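Local coordinates for protein mycobacterium tuberculosis paralogous family 11 (Mycobacterium smegmatis, PDB 4Y9I) that probably uses the deazaflavin coenzyme F420 to interconvert quinones and quinols, at residues 81-84 / 85-89. Numbering follows the deposited sequence.
Sequences EERE and HWWKL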
loop_
_atom_site.group_PDB
_atom_site.type_symbol
_atom_site.label_atom_id
_atom_site.label_comp_id
_atom_site.label_asym_id
_atom_site.label_seq_id
_atom_site.Cartn_x
_atom_site.Cartn_y
_atom_site.Cartn_z
ATOM N N GLU A 81 1.994 -15.722 7.944
ATOM C CA GLU A 81 2.367 -14.988 9.159
ATOM C C GLU A 81 2.950 -13.569 8.853
ATOM O O GLU A 81 2.803 -12.643 9.657
ATOM C CB GLU A 81 3.325 -15.831 10.022
ATOM C CG GLU A 81 2.601 -17.070 10.561
ATOM C CD GLU A 81 3.422 -18.043 11.434
ATOM O OE1 GLU A 81 4.672 -18.142 11.286
ATOM O OE2 GLU A 81 2.760 -18.751 12.248
ATOM N N GLU A 82 3.680 -13.435 7.781
ATOM C CA GLU A 82 4.196 -12.119 7.467
ATOM C C GLU A 82 3.070 -11.105 7.144
ATOM O O GLU A 82 3.111 -9.980 7.542
ATOM C CB GLU A 82 5.224 -12.228 6.345
ATOM C CG GLU A 82 6.657 -12.535 6.846
ATOM C CD GLU A 82 7.022 -11.980 8.230
ATOM O OE1 GLU A 82 6.989 -12.732 9.179
ATOM O OE2 GLU A 82 7.355 -10.840 8.336
ATOM N N ARG A 83 2.069 -11.561 6.449
ATOM C CA ARG A 83 0.896 -10.704 6.253
ATOM C C ARG A 83 0.270 -10.337 7.570
ATOM O O ARG A 83 -0.141 -9.201 7.815
ATOM C CB ARG A 83 -0.171 -11.342 5.372
ATOM C CG ARG A 83 -1.271 -10.346 5.047
ATOM C CD ARG A 83 -2.503 -11.028 4.512
ATOM N NE ARG A 83 -3.591 -10.080 4.551
ATOM C CZ ARG A 83 -4.265 -9.684 5.634
ATOM N NH1 ARG A 83 -4.111 -10.277 6.810
ATOM N NH2 ARG A 83 -5.248 -8.815 5.512
ATOM N N GLU A 84 0.135 -11.321 8.434
ATOM C CA GLU A 84 -0.448 -11.057 9.725
ATOM C C GLU A 84 0.299 -9.986 10.475
ATOM O O GLU A 84 -0.283 -9.187 11.138
ATOM C CB GLU A 84 -0.647 -12.369 10.555
ATOM C CG GLU A 84 -1.640 -13.316 9.897
ATOM C CD GLU A 84 -2.987 -12.676 9.359
ATOM O OE1 GLU A 84 -3.894 -12.422 10.189
ATOM O OE2 GLU A 84 -3.177 -12.459 8.117
ATOM N N HIS A 85 1.619 -10.047 10.387
ATOM C CA HIS A 85 2.450 -9.086 11.097
ATOM C C HIS A 85 2.183 -7.648 10.591
ATOM O O HIS A 85 1.960 -6.737 11.389
ATOM C CB HIS A 85 3.904 -9.468 10.891
ATOM C CG HIS A 85 4.856 -8.442 11.380
ATOM N ND1 HIS A 85 5.004 -8.127 12.713
ATOM C CD2 HIS A 85 5.699 -7.620 10.718
ATOM C CE1 HIS A 85 5.897 -7.162 12.840
ATOM N NE2 HIS A 85 6.316 -6.824 11.642
ATOM N N TRP A 86 2.206 -7.478 9.284
ATOM C CA TRP A 86 1.973 -6.164 8.710
ATOM C C TRP A 86 0.521 -5.714 8.892
ATOM O O TRP A 86 0.274 -4.524 9.000
ATOM C CB TRP A 86 2.441 -6.132 7.262
ATOM C CG TRP A 86 3.916 -6.085 7.185
ATOM C CD1 TRP A 86 4.772 -7.140 7.050
ATOM C CD2 TRP A 86 4.731 -4.918 7.181
ATOM N NE1 TRP A 86 6.056 -6.707 7.040
ATOM C CE2 TRP A 86 6.077 -5.348 7.063
ATOM C CE3 TRP A 86 4.480 -3.547 7.234
ATOM C CZ2 TRP A 86 7.137 -4.445 7.030
ATOM C CZ3 TRP A 86 5.550 -2.697 7.185
ATOM C CH2 TRP A 86 6.828 -3.147 7.060
ATOM N N TRP A 87 -0.402 -6.664 8.875
ATOM C CA TRP A 87 -1.822 -6.332 9.223
ATOM C C TRP A 87 -1.933 -5.720 10.605
ATOM O O TRP A 87 -2.649 -4.732 10.809
ATOM C CB TRP A 87 -2.736 -7.551 9.033
ATOM C CG TRP A 87 -4.171 -7.181 9.260
ATOM C CD1 TRP A 87 -4.924 -7.558 10.337
ATOM C CD2 TRP A 87 -5.014 -6.350 8.444
ATOM N NE1 TRP A 87 -6.206 -7.023 10.226
ATOM C CE2 TRP A 87 -6.291 -6.283 9.092
ATOM C CE3 TRP A 87 -4.836 -5.661 7.242
ATOM C CZ2 TRP A 87 -7.348 -5.556 8.571
ATOM C CZ3 TRP A 87 -5.919 -4.976 6.709
ATOM C CH2 TRP A 87 -7.128 -4.898 7.406
ATOM N N LYS A 88 -1.261 -6.312 11.579
ATOM C CA LYS A 88 -1.268 -5.791 12.943
ATOM C C LYS A 88 -0.740 -4.339 12.932
ATOM O O LYS A 88 -1.309 -3.467 13.552
ATOM C CB LYS A 88 -0.371 -6.687 13.820
ATOM C CG LYS A 88 -0.323 -6.256 15.269
ATOM C CD LYS A 88 0.850 -6.864 16.041
ATOM C CE LYS A 88 2.201 -6.267 15.632
ATOM N NZ LYS A 88 3.247 -6.628 16.617
ATOM N N LEU A 89 0.387 -4.097 12.246
ATOM C CA LEU A 89 0.934 -2.716 12.152
ATOM C C LEU A 89 -0.084 -1.787 11.451
ATOM O O LEU A 89 -0.244 -0.660 11.845
ATOM C CB LEU A 89 2.215 -2.760 11.300
ATOM C CG LEU A 89 3.352 -3.552 11.938
ATOM C CD1 LEU A 89 4.573 -3.463 11.041
ATOM C CD2 LEU A 89 3.680 -3.075 13.348
HETATM O O HOH W 1 8.037 -8.871 6.596
#
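Trp87 N donates to Arg83 O over 2.8 Å, the shortest of four successive i to i+4 backbone bonds; the same pairing joins His85 to Glu81, Trp86 to Glu82 and Lys88 to Glu84. Between side chains, a water carries the link from Glu82 to Trp86: it donates to Glu82 OE2 at 2.7 Å and accepts the indole N-H of Trp86 at 3.0 Å from NE1, lying at the ring edge in the indole plane. Glu82 has a second conformer, so this bridge describes one of its two states. Glu82 O also lies at the ring edge in the indole plane, 3.3 Å from Trp86 CD1.

One residue on, round the helix, Arg83 and Trp87 run side by side in the same direction. Both place CG anti to the backbone N (chi1 -172° and -175°), which sends guanidinium and indole out together with planes 27° apart. NH2 comes obliquely to the benzo part of the indole, 3.6 Å from Trp87 CE3. That NH2 also donates to Ile108 O, while NH1 forms a salt bridge with Glu84 OE2 at 2.7 Å, meeting it on the syn side but well out of the carboxylate plane, in the Glu84 conformer described here. In that conformer both terminal nitrogens are tethered.

His85 NE2 hydrogen-bonds to Glu32 OE1 of strand 22-32, and Leu89 CD1 sits over one face of the Trp86 indole. Trp86 packs on Val30 and Ala37, whereas Arg83 and Trp87 meet Gln101 of helix 96-102. These i to i+4 contacts belong to an amphipathic alpha-helix, 80-93, laid against the antiparallel beta-barrel of this F420H2-dependent reductase, with neighbouring aromatic residues reaching both strands and the following helix.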